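Local structure of proto-oncogene vav (Homo sapiens, 6NEW) at residues E21-S26 against R169-V174; I236-Q241 against K281-S286; G253-T258 against K339-Q344; L273-L278 against S350-E355. The protein acts as a guanine nucleotide exchange factor, probably for Rho-family GTPases such as Rac, and carries two zinc ions. All coordinates share one frame; numbering follows the deposited sequence.

Overall arrangement
Interaction 1 lies in the helical RhoGEF part of the chain, with its centre 42 to 46 Å from those of the other three. It is buried and purely apolar. Interactions 2, 3 and 4 all reach the PH sheet. Interaction 2 is a charged surface contact at the sheet's edge. Interaction 3 is buried and built round an indole, with a water at its nitrogen. Interaction 4 is partly buried and joins one side-chain hydrogen bond with van der Waals contact of an isoleucine on a turn backbone. Interactions 3 and 4 share helix 335-352 and touch through Trp-341 and Leu-277. Interactions 2 and 4 share strand 276-283 and meet at Leu-278, which packs against Ile-236 and Leu-239.

Interaction 1 (E21-S26 against R169-V174); sequences EDLMRS and RDLLMV
In the helical bundle of the RhoGEF (Dbl-homology) fold, Leu-23 of the short helix 19-23 packs against Val-174 and Leu-171, at the junction of helices 168-171 and 174-179. Segment 21-26 belongs to the acidic region of Vav1. In autoinhibited Vav proteins this region lays a helix over the GTPase-binding face of the exchange domain. The docking seen here is consistent with that arrangement, although the entry is an activated truncation. The contact is small and entirely apolar, and no hydrogen bond crosses it. All three residues are buried. Leu-23 and Val-174 reach toward each other tip to tip. On Leu-23, CG lies anti to the backbone N (chi1 -169°), which carries the branch across to the other segment. On Val-174, the methyl beside the backbone N, CG2, does the touching. Leu-171 adds a looser second contact from the preceding helix. A backbone bond from Met-173 N to Asp-170 O (3.1 Å) closes a turn between Leu-171 and Val-174. Helix 37-71 packs beside the contact: Lys-54 and Thr-58 touch Leu-23, and Ile-62 touches Leu-171. At the centre, Leu-23 CD1 sits 3.9 Å from Val-174 CG2 and 4.4 Å from Leu-171 CD1, so one methyl makes both contacts.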
loop_
_atom_site.group_PDB
_atom_site.type_symbol
_atom_site.label_atom_id
_atom_site.label_comp_id
_atom_site.label_asym_id
_atom_site.label_seq_id
_atom_site.Cartn_x
_atom_site.Cartn_y
_atom_site.Cartn_z
ATOM N N GLU A 21 -8.576 -8.488 -20.104
ATOM C CA GLU A 21 -9.858 -8.541 -20.822
ATOM C C GLU A 21 -9.789 -9.459 -22.052
ATOM O O GLU A 21 -10.721 -10.232 -22.288
ATOM C CB GLU A 21 -10.332 -7.130 -21.213
ATOM N N ASP A 22 -8.668 -9.386 -22.810
ATOM C CA ASP A 22 -8.396 -10.201 -24.000
ATOM C C ASP A 22 -8.152 -11.649 -23.581
ATOM O O ASP A 22 -8.583 -12.566 -24.279
ATOM C CB ASP A 22 -7.181 -9.653 -24.782
ATOM C CG ASP A 22 -6.942 -10.274 -26.155
ATOM O OD1 ASP A 22 -7.853 -10.965 -26.670
ATOM O OD2 ASP A 22 -5.856 -10.040 -26.731
ATOM N N LEU A 23 -7.480 -11.842 -22.430
ATOM C CA LEU A 23 -7.183 -13.150 -21.844
ATOM C C LEU A 23 -8.478 -13.820 -21.347
ATOM O O LEU A 23 -8.640 -15.024 -21.528
ATOM C CB LEU A 23 -6.184 -12.980 -20.684
ATOM C CG LEU A 23 -5.554 -14.245 -20.110
ATOM C CD1 LEU A 23 -4.096 -14.035 -19.846
ATOM C CD2 LEU A 23 -6.206 -14.637 -18.813
ATOM N N MET A 24 -9.386 -13.038 -20.724
ATOM C CA MET A 24 -10.655 -13.530 -20.179
ATOM C C MET A 24 -11.825 -13.483 -21.180
ATOM O O MET A 24 -12.941 -13.865 -20.813
ATOM C CB MET A 24 -11.025 -12.813 -18.865
ATOM C CG MET A 24 -10.005 -12.976 -17.748
ATOM S SD MET A 24 -9.686 -14.678 -17.230
ATOM C CE MET A 24 -8.430 -14.404 -16.041
ATOM N N ARG A 25 -11.560 -13.056 -22.444
ATOM C CA ARG A 25 -12.551 -12.978 -23.532
ATOM C C ARG A 25 -13.096 -14.368 -23.894
ATOM O O ARG A 25 -14.269 -14.494 -24.250
ATOM C CB ARG A 25 -11.955 -12.292 -24.773
ATOM N N SER A 26 -12.243 -15.408 -23.757
ATOM C CA SER A 26 -12.574 -16.811 -24.013
ATOM C C SER A 26 -12.415 -17.657 -22.743
ATOM O O SER A 26 -11.479 -17.466 -21.964
ATOM C CB SER A 26 -11.700 -17.367 -25.133
ATOM N N ARG A 169 6.268 -10.025 -20.465
ATOM C CA ARG A 169 6.147 -8.737 -19.765
ATOM C C ARG A 169 4.666 -8.376 -19.515
ATOM O O ARG A 169 4.313 -7.954 -18.408
ATOM C CB ARG A 169 6.873 -7.618 -20.528
ATOM N N ASP A 170 3.796 -8.636 -20.519
ATOM C CA ASP A 170 2.342 -8.439 -20.441
ATOM C C ASP A 170 1.685 -9.519 -19.555
ATOM O O ASP A 170 0.794 -9.203 -18.762
ATOM C CB ASP A 170 1.721 -8.473 -21.846
ATOM C CG ASP A 170 2.031 -7.273 -22.715
ATOM O OD1 ASP A 170 1.760 -6.134 -22.275
ATOM O OD2 ASP A 170 2.462 -7.474 -23.870
ATOM N N LEU A 171 2.143 -10.785 -19.692
ATOM C CA LEU A 171 1.662 -11.956 -18.946
ATOM C C LEU A 171 1.902 -11.840 -17.430
ATOM O O LEU A 171 1.153 -12.422 -16.648
ATOM C CB LEU A 171 2.298 -13.249 -19.514
ATOM C CG LEU A 171 1.374 -14.448 -19.808
ATOM C CD1 LEU A 171 0.218 -14.061 -20.715
ATOM C CD2 LEU A 171 2.145 -15.580 -20.462
ATOM N N LEU A 172 2.927 -11.072 -17.021
ATOM C CA LEU A 172 3.257 -10.851 -15.615
ATOM C C LEU A 172 2.397 -9.757 -14.969
ATOM O O LEU A 172 2.410 -9.630 -13.747
ATOM C CB LEU A 172 4.758 -10.584 -15.434
ATOM C CG LEU A 172 5.698 -11.739 -15.774
ATOM C CD1 LEU A 172 7.066 -11.224 -16.156
ATOM C CD2 LEU A 172 5.784 -12.765 -14.645
ATOM N N MET A 173 1.629 -9.001 -15.778
ATOM C CA MET A 173 0.716 -7.956 -15.303
ATOM C C MET A 173 -0.685 -8.530 -15.007
ATOM O O MET A 173 -1.502 -7.868 -14.357
ATOM C CB MET A 173 0.636 -6.797 -16.313
ATOM N N VAL A 174 -0.942 -9.775 -15.457
ATOM C CA VAL A 174 -2.210 -10.486 -15.255
ATOM C C VAL A 174 -2.475 -10.769 -13.744
ATOM O O VAL A 174 -3.585 -10.443 -13.310
ATOM C CB VAL A 174 -2.337 -11.760 -16.149
ATOM C CG1 VAL A 174 -3.668 -12.476 -15.924
ATOM C CG2 VAL A 174 -2.155 -11.422 -17.627
#

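Interaction 2 (I236-Q241 against K281-S286)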
loop_
_atom_site.group_PDB
_atom_site.type_symbol
_atom_site.label_atom_id
_atom_site.label_comp_id
_atom_site.label_asym_id
_atom_site.label_seq_id
_atom_site.Cartn_x
_atom_site.Cartn_y
_atom_site.Cartn_z
ATOM N N ILE A 236 20.795 13.177 2.911
ATOM C CA ILE A 236 21.009 13.864 4.189
ATOM C C ILE A 236 22.304 13.402 4.901
ATOM O O ILE A 236 22.543 12.222 5.097
ATOM C CB ILE A 236 19.761 13.834 5.134
ATOM C CG1 ILE A 236 18.524 14.440 4.435
ATOM C CG2 ILE A 236 20.028 14.576 6.473
ATOM C CD1 ILE A 236 17.219 13.925 4.967
ATOM N N GLU A 237 23.088 14.380 5.348
ATOM C CA GLU A 237 24.350 14.227 6.052
ATOM C C GLU A 237 24.210 14.536 7.532
ATOM O O GLU A 237 23.473 15.452 7.911
ATOM C CB GLU A 237 25.346 15.213 5.462
ATOM C CG GLU A 237 26.191 14.651 4.342
ATOM C CD GLU A 237 27.430 15.493 4.103
ATOM O OE1 GLU A 237 27.623 16.472 4.858
ATOM O OE2 GLU A 237 28.188 15.205 3.148
ATOM N N ASN A 238 24.962 13.785 8.359
ATOM C CA ASN A 238 25.041 13.877 9.823
ATOM C C ASN A 238 23.715 13.532 10.508
ATOM O O ASN A 238 23.454 13.931 11.657
ATOM C CB ASN A 238 25.628 15.215 10.323
ATOM C CG ASN A 238 27.140 15.327 10.231
ATOM O OD1 ASN A 238 27.854 14.445 9.726
ATOM N ND2 ASN A 238 27.665 16.439 10.720
ATOM N N LEU A 239 22.909 12.728 9.807
ATOM C CA LEU A 239 21.665 12.171 10.309
ATOM C C LEU A 239 22.097 10.788 10.819
ATOM O O LEU A 239 22.489 9.942 10.018
ATOM C CB LEU A 239 20.623 12.067 9.172
ATOM C CG LEU A 239 19.349 11.262 9.450
ATOM C CD1 LEU A 239 18.589 11.779 10.690
ATOM C CD2 LEU A 239 18.463 11.240 8.232
ATOM N N ASP A 240 22.112 10.602 12.141
ATOM C CA ASP A 240 22.569 9.358 12.776
ATOM C C ASP A 240 21.505 8.230 12.876
ATOM O O ASP A 240 21.778 7.221 13.513
ATOM C CB ASP A 240 23.155 9.671 14.178
ATOM C CG ASP A 240 22.136 10.052 15.255
ATOM O OD1 ASP A 240 21.075 10.627 14.904
ATOM O OD2 ASP A 240 22.426 9.827 16.454
ATOM N N GLN A 241 20.294 8.418 12.325
ATOM C CA GLN A 241 19.243 7.401 12.431
ATOM C C GLN A 241 18.523 7.236 11.131
ATOM O O GLN A 241 18.567 8.126 10.286
ATOM C CB GLN A 241 18.197 7.754 13.524
ATOM C CG GLN A 241 18.752 8.080 14.906
ATOM C CD GLN A 241 17.750 7.857 16.009
ATOM O OE1 GLN A 241 16.535 7.959 15.825
ATOM N NE2 GLN A 241 18.247 7.531 17.189
ATOM N N LYS A 281 20.779 22.476 6.077
ATOM C CA LYS A 281 21.467 23.529 5.346
ATOM C C LYS A 281 22.136 22.825 4.176
ATOM O O LYS A 281 22.774 21.789 4.390
ATOM C CB LYS A 281 22.519 24.210 6.242
ATOM C CG LYS A 281 23.243 25.358 5.557
ATOM C CD LYS A 281 24.020 26.211 6.546
ATOM C CE LYS A 281 24.740 27.341 5.847
ATOM N NZ LYS A 281 23.803 28.391 5.365
ATOM N N ARG A 282 21.966 23.337 2.945
ATOM C CA ARG A 282 22.612 22.718 1.784
ATOM C C ARG A 282 24.157 22.872 1.888
ATOM O O ARG A 282 24.659 23.990 1.995
ATOM C CB ARG A 282 22.049 23.259 0.457
ATOM C CG ARG A 282 22.674 22.585 -0.771
ATOM C CD ARG A 282 22.163 23.119 -2.102
ATOM N NE ARG A 282 22.453 24.544 -2.321
ATOM C CZ ARG A 282 23.578 25.026 -2.852
ATOM N NH1 ARG A 282 24.564 24.205 -3.202
ATOM N NH2 ARG A 282 23.729 26.334 -3.023
ATOM N N ARG A 283 24.872 21.731 1.964
ATOM C CA ARG A 283 26.330 21.638 2.080
ATOM C C ARG A 283 26.863 20.975 0.793
ATOM O O ARG A 283 27.518 19.924 0.830
ATOM C CB ARG A 283 26.722 20.862 3.359
ATOM C CG ARG A 283 28.172 21.067 3.799
ATOM C CD ARG A 283 28.899 19.749 3.992
ATOM N NE ARG A 283 28.829 19.279 5.376
ATOM C CZ ARG A 283 29.486 18.222 5.850
ATOM N NH1 ARG A 283 29.358 17.868 7.122
ATOM N NH2 ARG A 283 30.247 17.488 5.043
ATOM N N GLY A 284 26.542 21.618 -0.333
ATOM C CA GLY A 284 26.919 21.201 -1.676
ATOM C C GLY A 284 25.919 20.258 -2.311
ATOM O O GLY A 284 24.798 20.657 -2.659
ATOM N N ASP A 285 26.349 18.992 -2.489
ATOM C CA ASP A 285 25.548 17.915 -3.097
ATOM C C ASP A 285 24.510 17.358 -2.122
ATOM O O ASP A 285 23.479 16.820 -2.551
ATOM C CB ASP A 285 26.457 16.757 -3.550
ATOM N N SER A 286 24.845 17.421 -0.815
ATOM C CA SER A 286 24.089 16.917 0.333
ATOM C C SER A 286 23.451 18.023 1.218
ATOM O O SER A 286 23.871 19.185 1.188
ATOM C CB SER A 286 24.993 16.035 1.191
ATOM O OG SER A 286 26.080 16.786 1.710
#
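Arg-283, near the end of strand 276-283, is the first residue of its segment to meet Glu-237. Its CG is anti to the backbone N (chi1 -162°), and the chain then bends at chi2 and chi3. The guanidinium is thereby turned across the glutamate at about a right angle. Carboxylate and guanidinium planes stand 78° apart. Glu-237 OE1 lies over one guanidinium face, 2.8 Å from Arg-283 NH2. This is a salt bridge of charges alone, since no N-H points at the oxygen. OE1 is modelled too close to the group, so its exact place is doubtful. Asn-238 ND2 lies at the guanidinium edge, 4.2 Å from Arg-283 NH1. Asp-288 forms a salt bridge with NH1, a second acidic partner for the guanidinium. Next come Gly-284 and Asp-285, the two turn residues of a beta hairpin in the PH sheet. Their backbone angles are close to a type II' turn, and Arg-283 N bonds to Ser-286 O (2.8 Å) across its base. Strand 236-237, which directly follows the long helix 196-235, lies parallel to the second hairpin strand at the sheet's edge, with Glu-237 backbone-bonded to Tyr-287 and Leu-289. Replacing Glu-237 by an alanine would probably leave Arg-283 with less opposing charge and its guanidinium freer to turn. Ser-286 follows the turn. Its CB packs 3.6 Å from Glu-237 CG, and its OG is 3.0 Å from Glu-237 OE2.

Interaction 3 (G253-T258 against K339-Q344); sequences GELKIT and KKWMEQ
Trp-341 meets Gly-253 with the edge of its indole and Leu-255 with a face. These three residues supply nearly all the buried surface, and the tryptophan alone gives about half. Its side chain leaves helix 335-352 toward strand 249-258. With chi2 at 87°, the ring plane stands across the CA-CB-CG plane, and the six-membered ring reaches the strand. Trp-341 CZ2 is 3.5 Å from Gly-253 N. The nitrogen lies in the ring plane, so this is an edge contact and not an N-H over the pi face. Gly-253 leaves room for it: a CB would point at the indole and come within 3.5 Å of CZ2. The backbone there, with phi 162°, would also press a CB against the preceding carbonyl. Leu-255 approaches from one side of the ring. Its CD2 lies above the plane, offset toward the rim, and is 4.3 Å from Trp-341 CH2. The polar end of the indole is satisfied through water 1. That water accepts from Trp-341 NE1 at 3.0 Å and donates to Glu-254 O at 2.8 Å, so helix and strand are bridged beside the apolar contact. A tryptophan in the C-terminal helix is a hallmark of PH domains. Here the ring stacks with Phe-332 of strand 327-332 and touches Ile-251 on strand 249-258. It also touches Ala-270 and Leu-272 on strand 266-273, so helix 335-352 is seated on three neighbouring strands of the sheet.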
loop_
_atom_site.group_PDB
_atom_site.type_symbol
_atom_site.label_atom_id
_atom_site.label_comp_id
_atom_site.label_asym_id
_atom_site.label_seq_id
_atom_site.Cartn_x
_atom_site.Cartn_y
_atom_site.Cartn_z
ATOM N N GLY A 253 11.242 20.884 1.212
ATOM C CA GLY A 253 11.497 22.112 0.480
ATOM C C GLY A 253 12.263 23.166 1.238
ATOM O O GLY A 253 12.649 22.984 2.399
ATOM N N GLU A 254 12.507 24.273 0.558
ATOM C CA GLU A 254 13.240 25.394 1.123
ATOM C C GLU A 254 12.313 26.315 1.894
ATOM O O GLU A 254 11.117 26.444 1.581
ATOM C CB GLU A 254 14.040 26.163 0.045
ATOM C CG GLU A 254 13.182 26.784 -1.051
ATOM C CD GLU A 254 13.847 27.830 -1.927
ATOM O OE1 GLU A 254 15.028 27.641 -2.300
ATOM O OE2 GLU A 254 13.177 28.836 -2.260
ATOM N N LEU A 255 12.876 26.933 2.923
ATOM C CA LEU A 255 12.191 27.904 3.778
ATOM C C LEU A 255 13.242 28.740 4.516
ATOM O O LEU A 255 14.440 28.440 4.437
ATOM C CB LEU A 255 11.215 27.208 4.779
ATOM C CG LEU A 255 11.747 26.061 5.688
ATOM C CD1 LEU A 255 12.338 26.585 6.977
ATOM C CD2 LEU A 255 10.623 25.126 6.085
ATOM N N LYS A 256 12.794 29.799 5.192
ATOM C CA LYS A 256 13.643 30.656 6.023
ATOM C C LYS A 256 13.160 30.481 7.447
ATOM O O LYS A 256 11.974 30.220 7.681
ATOM C CB LYS A 256 13.598 32.121 5.567
ATOM C CG LYS A 256 14.378 32.376 4.274
ATOM C CD LYS A 256 14.206 33.796 3.795
ATOM C CE LYS A 256 14.809 34.048 2.431
ATOM N NZ LYS A 256 16.137 34.698 2.530
ATOM N N ILE A 257 14.072 30.568 8.407
ATOM C CA ILE A 257 13.706 30.275 9.787
ATOM C C ILE A 257 14.426 31.133 10.827
ATOM O O ILE A 257 15.596 31.482 10.668
ATOM C CB ILE A 257 13.936 28.735 10.021
ATOM C CG1 ILE A 257 13.429 28.253 11.400
ATOM C CG2 ILE A 257 15.398 28.345 9.788
ATOM C CD1 ILE A 257 13.195 26.773 11.480
ATOM N N THR A 258 13.704 31.435 11.916
ATOM C CA THR A 258 14.233 32.116 13.090
ATOM C C THR A 258 13.847 31.279 14.315
ATOM O O THR A 258 12.889 30.511 14.257
ATOM C CB THR A 258 13.758 33.592 13.209
ATOM O OG1 THR A 258 12.443 33.643 13.749
ATOM C CG2 THR A 258 13.832 34.380 11.884
ATOM N N LYS A 339 0.430 27.859 3.216
ATOM C CA LYS A 339 -0.836 27.160 3.381
ATOM C C LYS A 339 -0.642 25.643 3.271
ATOM O O LYS A 339 -1.187 24.911 4.085
ATOM C CB LYS A 339 -1.877 27.666 2.354
ATOM C CG LYS A 339 -3.335 27.385 2.748
ATOM C CD LYS A 339 -4.277 27.378 1.546
ATOM C CE LYS A 339 -5.701 27.080 1.955
ATOM N NZ LYS A 339 -6.536 26.672 0.797
ATOM N N LYS A 340 0.165 25.189 2.277
ATOM C CA LYS A 340 0.474 23.790 2.023
ATOM C C LYS A 340 1.307 23.150 3.158
ATOM O O LYS A 340 0.975 22.044 3.580
ATOM C CB LYS A 340 1.140 23.615 0.644
ATOM C CG LYS A 340 1.476 22.166 0.266
ATOM C CD LYS A 340 0.288 21.285 -0.174
ATOM C CE LYS A 340 0.762 19.848 -0.245
ATOM N NZ LYS A 340 0.067 19.072 -1.300
ATOM N N TRP A 341 2.350 23.840 3.649
ATOM C CA TRP A 341 3.195 23.336 4.728
ATOM C C TRP A 341 2.416 23.201 6.047
ATOM O O TRP A 341 2.574 22.205 6.760
ATOM C CB TRP A 341 4.427 24.228 4.920
ATOM C CG TRP A 341 5.565 23.882 4.023
ATOM C CD1 TRP A 341 5.773 24.334 2.750
ATOM C CD2 TRP A 341 6.678 23.033 4.338
ATOM N NE1 TRP A 341 6.965 23.846 2.264
ATOM C CE2 TRP A 341 7.549 23.053 3.223
ATOM C CE3 TRP A 341 7.032 22.268 5.460
ATOM C CZ2 TRP A 341 8.749 22.328 3.195
ATOM C CZ3 TRP A 341 8.220 21.554 5.437
ATOM C CH2 TRP A 341 9.062 21.580 4.311
ATOM N N MET A 342 1.572 24.206 6.348
ATOM C CA MET A 342 0.705 24.295 7.516
ATOM C C MET A 342 -0.241 23.107 7.569
ATOM O O MET A 342 -0.393 22.486 8.623
ATOM C CB MET A 342 -0.115 25.584 7.430
ATOM C CG MET A 342 -1.059 25.771 8.595
ATOM S SD MET A 342 -0.267 26.805 9.818
ATOM C CE MET A 342 -0.474 28.345 8.991
ATOM N N GLU A 343 -0.896 22.827 6.436
ATOM C CA GLU A 343 -1.823 21.718 6.252
ATOM C C GLU A 343 -1.073 20.369 6.487
ATOM O O GLU A 343 -1.616 19.472 7.131
ATOM C CB GLU A 343 -2.416 21.814 4.845
ATOM C CG GLU A 343 -3.440 20.758 4.451
ATOM C CD GLU A 343 -3.561 20.633 2.939
ATOM O OE1 GLU A 343 -3.074 19.619 2.384
ATOM O OE2 GLU A 343 -4.050 21.598 2.303
ATOM N N GLN A 344 0.186 20.267 6.027
ATOM C CA GLN A 344 0.997 19.069 6.227
ATOM C C GLN A 344 1.455 18.880 7.684
ATOM O O GLN A 344 1.560 17.732 8.121
ATOM C CB GLN A 344 2.174 19.022 5.254
ATOM C CG GLN A 344 1.749 18.904 3.773
ATOM C CD GLN A 344 1.034 17.637 3.443
ATOM O OE1 GLN A 344 1.495 16.537 3.738
ATOM N NE2 GLN A 344 -0.121 17.760 2.839
HETATM O O HOH W 1 9.110 24.923 0.385
#

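Interaction 4 (L273-L278 against S350-E355)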
loop_
_atom_site.group_PDB
_atom_site.type_symbol
_atom_site.label_atom_id
_atom_site.label_comp_id
_atom_site.label_asym_id
_atom_site.label_seq_id
_atom_site.Cartn_x
_atom_site.Cartn_y
_atom_site.Cartn_z
ATOM N N LEU A 273 8.156 14.846 8.073
ATOM C CA LEU A 273 7.651 13.478 8.133
ATOM C C LEU A 273 6.599 13.519 9.245
ATOM O O LEU A 273 6.452 14.573 9.856
ATOM C CB LEU A 273 8.808 12.501 8.457
ATOM C CG LEU A 273 9.873 12.374 7.356
ATOM C CD1 LEU A 273 11.083 13.215 7.667
ATOM C CD2 LEU A 273 10.288 10.932 7.154
ATOM N N ASP A 274 5.872 12.425 9.513
ATOM C CA ASP A 274 4.823 12.390 10.540
ATOM C C ASP A 274 5.274 12.812 11.936
ATOM O O ASP A 274 4.558 13.546 12.607
ATOM C CB ASP A 274 4.231 10.981 10.645
ATOM C CG ASP A 274 3.424 10.508 9.459
ATOM O OD1 ASP A 274 2.567 11.275 8.982
ATOM O OD2 ASP A 274 3.570 9.325 9.083
ATOM N N LYS A 275 6.430 12.312 12.377
ATOM C CA LYS A 275 6.962 12.495 13.718
ATOM C C LYS A 275 8.172 13.463 13.772
ATOM O O LYS A 275 8.754 13.657 14.830
ATOM C CB LYS A 275 7.386 11.113 14.246
ATOM C CG LYS A 275 6.266 10.089 14.394
ATOM C CD LYS A 275 6.908 8.740 14.651
ATOM C CE LYS A 275 5.994 7.741 15.283
ATOM N NZ LYS A 275 6.775 6.606 15.828
ATOM N N ALA A 276 8.611 14.019 12.637
ATOM C CA ALA A 276 9.793 14.868 12.702
ATOM C C ALA A 276 9.871 15.919 11.635
ATOM O O ALA A 276 9.308 15.772 10.549
ATOM C CB ALA A 276 11.054 14.014 12.631
ATOM N N LEU A 277 10.622 16.974 11.947
ATOM C CA LEU A 277 10.974 18.031 11.027
ATOM C C LEU A 277 12.487 18.104 11.092
ATOM O O LEU A 277 13.054 18.225 12.176
ATOM C CB LEU A 277 10.324 19.379 11.397
ATOM C CG LEU A 277 10.648 20.519 10.443
ATOM C CD1 LEU A 277 9.815 20.440 9.192
ATOM C CD2 LEU A 277 10.517 21.857 11.114
ATOM N N LEU A 278 13.129 17.912 9.938
ATOM C CA LEU A 278 14.578 17.931 9.762
ATOM C C LEU A 278 14.910 19.245 9.101
ATOM O O LEU A 278 14.431 19.524 8.006
ATOM C CB LEU A 278 15.012 16.761 8.857
ATOM C CG LEU A 278 15.180 15.389 9.523
ATOM C CD1 LEU A 278 13.878 14.644 9.566
ATOM C CD2 LEU A 278 16.149 14.546 8.735
ATOM N N SER A 350 -1.811 15.258 13.659
ATOM C CA SER A 350 -3.019 14.427 13.682
ATOM C C SER A 350 -2.610 12.932 13.644
ATOM O O SER A 350 -3.204 12.129 14.361
ATOM C CB SER A 350 -3.910 14.748 12.488
ATOM O OG SER A 350 -5.146 14.063 12.568
ATOM N N ASN A 351 -1.573 12.574 12.834
ATOM C CA ASN A 351 -1.085 11.189 12.770
ATOM C C ASN A 351 -0.430 10.747 14.069
ATOM O O ASN A 351 -0.553 9.584 14.428
ATOM C CB ASN A 351 -0.152 10.932 11.557
ATOM C CG ASN A 351 -0.906 10.751 10.264
ATOM O OD1 ASN A 351 -2.123 10.494 10.279
ATOM N ND2 ASN A 351 -0.220 10.918 9.117
ATOM N N ILE A 352 0.256 11.668 14.778
ATOM C CA ILE A 352 0.893 11.335 16.054
ATOM C C ILE A 352 -0.202 11.180 17.112
ATOM O O ILE A 352 -0.205 10.222 17.881
ATOM C CB ILE A 352 1.925 12.405 16.506
ATOM C CG1 ILE A 352 3.070 12.578 15.514
ATOM C CG2 ILE A 352 2.448 12.083 17.933
ATOM C CD1 ILE A 352 3.856 13.953 15.749
ATOM N N TYR A 353 -1.117 12.150 17.137
ATOM C CA TYR A 353 -2.208 12.280 18.090
ATOM C C TYR A 353 -3.564 12.179 17.392
ATOM O O TYR A 353 -4.263 13.178 17.283
ATOM C CB TYR A 353 -2.045 13.634 18.835
ATOM C CG TYR A 353 -0.775 13.686 19.654
ATOM C CD1 TYR A 353 -0.555 12.780 20.692
ATOM C CD2 TYR A 353 0.213 14.636 19.393
ATOM C CE1 TYR A 353 0.618 12.809 21.442
ATOM C CE2 TYR A 353 1.381 14.697 20.161
ATOM C CZ TYR A 353 1.578 13.773 21.183
ATOM O OH TYR A 353 2.722 13.744 21.942
ATOM N N PRO A 354 -3.975 10.994 16.896
ATOM C CA PRO A 354 -5.280 10.899 16.227
ATOM C C PRO A 354 -6.439 11.124 17.173
ATOM O O PRO A 354 -6.267 11.028 18.391
ATOM C CB PRO A 354 -5.285 9.472 15.690
ATOM C CG PRO A 354 -4.375 8.751 16.581
ATOM C CD PRO A 354 -3.290 9.685 16.901
ATOM N N GLU A 355 -7.621 11.394 16.616
ATOM C CA GLU A 355 -8.822 11.572 17.428
ATOM C C GLU A 355 -9.111 10.249 18.149
ATOM O O GLU A 355 -9.006 9.186 17.524
ATOM C CB GLU A 355 -10.002 11.973 16.539
ATOM C CG GLU A 355 -11.136 12.580 17.334
ATOM C CD GLU A 355 -12.329 13.041 16.523
ATOM O OE1 GLU A 355 -12.587 12.457 15.445
ATOM O OE2 GLU A 355 -13.027 13.971 16.990
#
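Asp-274 and Asn-351 cross with their flat groups nearly perpendicular, carboxylate and amide planes 80° apart. Asn-351 ND2 donates to Asp-274 OD1 at 2.8 Å, and the bond is almost straight, with an N-H...O angle of 170°. The oxygen lies close to the amide plane, but the donor meets it from above the carboxylate, 46° out of that plane. On both side chains CG sits beside the backbone N, opposite the carbonyl carbon, which brings the two groups together. The remaining oxygens have other partners: Asp-274 OD2 accepts from Arg-248 N, and Asn-351 OD1 from Lys-401 NZ. With an alanine in place of Asp-274, Asn-351 ND2 and Arg-248 N would probably each lose an acceptor, and the amide would be freer to turn. The next residue, Ile-352, points its CD1 at the turn backbone, 3.2 Å from Asp-274 O and 4.0 Å from Lys-275 CA. Its CG1 also runs past Lys-275 CG at 4.2 Å. The lysine then leads away, and its NZ bonds to Tyr-387 OH. Asp-274 and Lys-275 form a tight two-residue turn, held by Leu-273 N to Ala-276 O (2.9 Å). Met-366 of strand 364-367, in the C1 domain, touches Asp-274, Lys-275 and Asn-351. The fold is a PH domain with its C-terminal helix packed against the sheet; here the end of that helix meets the turn between strands 266-273 and 276-283, where the zinc-binding C1 domain joins it.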